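Putative NAD(P)H-dependent FMN-containing oxidoreductase YwqN (Bacillus subtilis, PDB 1RLI) is a putative NADPH-dependent oxidoreductase that probably carries FMN as its cofactor. Local coordinates at residues 11-16 / 37-42. Sequence-based numbering, arbitrary orientation.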
loop_
_atom_site.group_PDB
_atom_site.type_symbol
_atom_site.label_atom_id
_atom_site.label_comp_id
_atom_site.label_asym_id
_atom_site.label_seq_id
_atom_site.Cartn_x
_atom_site.Cartn_y
_atom_site.Cartn_z
ATOM N N GLY D 11 2.563 22.372 -4.512
ATOM C CA GLY D 11 2.769 21.895 -5.864
ATOM C C GLY D 11 1.471 21.894 -6.646
ATOM O O GLY D 11 1.339 21.209 -7.658
ATOM N N GLY D 12 0.501 22.665 -6.175
ATOM C CA GLY D 12 -0.767 22.724 -6.877
ATOM C C GLY D 12 -0.884 24.044 -7.605
ATOM O O GLY D 12 0.103 24.576 -8.115
ATOM N N THR D 13 -2.101 24.565 -7.671
ATOM C CA THR D 13 -2.333 25.844 -8.312
ATOM C C THR D 13 -2.365 26.815 -7.151
ATOM O O THR D 13 -2.074 26.426 -6.018
ATOM C CB THR D 13 -3.674 25.869 -9.073
ATOM O OG1 THR D 13 -4.734 25.446 -8.206
ATOM C CG2 THR D 13 -3.601 24.949 -10.283
ATOM N N ARG D 14 -2.712 28.066 -7.403
ATOM C CA ARG D 14 -2.726 29.022 -6.311
ATOM C C ARG D 14 -3.930 29.947 -6.362
ATOM O O ARG D 14 -4.529 30.148 -7.420
ATOM C CB ARG D 14 -1.415 29.808 -6.334
ATOM C CG ARG D 14 -0.252 28.899 -6.690
ATOM C CD ARG D 14 1.058 29.613 -6.756
ATOM N NE ARG D 14 1.974 28.993 -7.709
ATOM C CZ ARG D 14 2.335 27.713 -7.703
ATOM N NH1 ARG D 14 1.866 26.871 -6.790
ATOM N NH2 ARG D 14 3.179 27.279 -8.622
ATOM N N SER D 15 -4.283 30.497 -5.207
ATOM C CA SER D 15 -5.417 31.399 -5.116
ATOM C C SER D 15 -6.714 30.663 -5.433
ATOM O O SER D 15 -7.144 30.599 -6.585
ATOM C CB SER D 15 -5.227 32.565 -6.083
ATOM O OG SER D 15 -4.089 33.330 -5.734
ATOM N N GLY D 16 -7.328 30.098 -4.402
ATOM C CA GLY D 16 -8.576 29.386 -4.592
ATOM C C GLY D 16 -8.418 27.882 -4.652
ATOM O O GLY D 16 -9.189 27.149 -4.034
ATOM N N LEU D 37 5.629 25.987 -6.230
ATOM C CA LEU D 37 6.487 25.434 -7.264
ATOM C C LEU D 37 5.979 25.973 -8.595
ATOM O O LEU D 37 4.862 25.699 -9.000
ATOM C CB LEU D 37 6.437 23.903 -7.226
ATOM C CG LEU D 37 6.948 23.342 -5.889
ATOM C CD1 LEU D 37 6.840 21.822 -5.884
ATOM C CD2 LEU D 37 8.395 23.752 -5.668
ATOM N N GLN D 38 6.824 26.746 -9.259
ATOM C CA GLN D 38 6.483 27.386 -10.520
ATOM C C GLN D 38 6.258 26.423 -11.681
ATOM O O GLN D 38 6.865 25.356 -11.744
ATOM C CB GLN D 38 7.607 28.366 -10.879
ATOM C CG GLN D 38 7.160 29.719 -11.409
ATOM C CD GLN D 38 8.332 30.682 -11.591
ATOM O OE1 GLN D 38 8.149 31.843 -11.963
ATOM N NE2 GLN D 38 9.542 30.197 -11.327
ATOM N N LYS D 39 5.348 26.795 -12.581
ATOM C CA LYS D 39 5.092 26.008 -13.784
ATOM C C LYS D 39 4.696 26.977 -14.885
ATOM O O LYS D 39 4.054 28.004 -14.635
ATOM C CB LYS D 39 4.022 24.927 -13.568
ATOM C CG LYS D 39 2.644 25.381 -13.172
ATOM C CD LYS D 39 1.817 24.160 -12.768
ATOM C CE LYS D 39 0.384 24.525 -12.431
ATOM N NZ LYS D 39 -0.365 23.357 -11.898
ATOM N N TYR D 40 5.111 26.647 -16.101
ATOM C CA TYR D 40 4.890 27.495 -17.259
ATOM C C TYR D 40 4.082 26.728 -18.310
ATOM O O TYR D 40 4.332 25.545 -18.552
ATOM C CB TYR D 40 6.264 27.888 -17.815
ATOM C CG TYR D 40 6.287 29.070 -18.748
ATOM C CD1 TYR D 40 6.136 30.369 -18.266
ATOM C CD2 TYR D 40 6.463 28.891 -20.120
ATOM C CE1 TYR D 40 6.157 31.467 -19.132
ATOM C CE2 TYR D 40 6.485 29.976 -20.991
ATOM C CZ TYR D 40 6.328 31.259 -20.490
ATOM O OH TYR D 40 6.313 32.330 -21.359
ATOM N N PRO D 41 3.101 27.388 -18.939
ATOM C CA PRO D 41 2.280 26.724 -19.960
ATOM C C PRO D 41 3.108 26.278 -21.172
ATOM O O PRO D 41 4.102 26.915 -21.518
ATOM C CB PRO D 41 1.239 27.788 -20.317
ATOM C CG PRO D 41 1.971 29.091 -20.058
ATOM C CD PRO D 41 2.714 28.802 -18.770
ATOM N N ILE D 42 2.716 25.170 -21.796
ATOM C CA ILE D 42 3.437 24.678 -22.972
ATOM C C ILE D 42 2.548 24.689 -24.209
ATOM O O ILE D 42 1.405 25.142 -24.155
ATOM C CB ILE D 42 3.976 23.238 -22.766
ATOM C CG1 ILE D 42 2.845 22.299 -22.354
ATOM C CG2 ILE D 42 5.086 23.233 -21.729
ATOM C CD1 ILE D 42 3.305 20.878 -22.085
HETATM O O HOH W 1 0.205 21.562 -10.194
HETATM O O HOH W 2 2.811 23.639 -8.735
#
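G11, just past the end of strand 6-10, offers L37 a bare backbone: with no side chain at G11, CD1 of the leucine packs directly against the main chain, 4.1 Å from G11 CA. The carbonyl of G11 works as well, for a water bonded to G11 O is also gripped by the ammonium of K39, with 2.5 Å from that water to K39 NZ. G12 continues the loop, and its O shares a second water with L37 O, each 2.9 Å from it, so that two waters join the loop to the strand. T13 adds a light touch; its OG1 takes the crowded place between backbone N and carbonyl carbon, which leaves CG2 to meet K39 NZ obliquely at 4.0 Å. K39 suits this place because its chain, straight beyond CG, is long enough to cross from the strand to the loop.

R14 makes the one direct hydrogen bond. Its chain stays extended from CG to NE, then turns at NE (chi4 -55°) to bring NH2 edge-on to L37 O, near the guanidinium plane. The NH2 to L37 O separation of 2.3 Å is very short, and with N-H...O at 129° and the donor well above the carbonyl plane the bond is bent and cramped. L37 O accepts two bonds, one from R14 NH2 and one from the water it shares with G12 O. Arginine suits the site because its long chain reaches this main-chain acceptor. The like charges of R14 NH2 and K39 NZ stay 6.2 Å apart, not in contact.

In this flavodoxin-like fold the loop 11-16 leads from strand 6-10 into helix 18-27, consistent with the position where relatives bind FMN phosphate. L37 packs against T89, L90 and F93 of helix 88-95, K39 lies against F55 in a cation-pi contact, and strand 33-41 runs between strands 6-10 and 55-57.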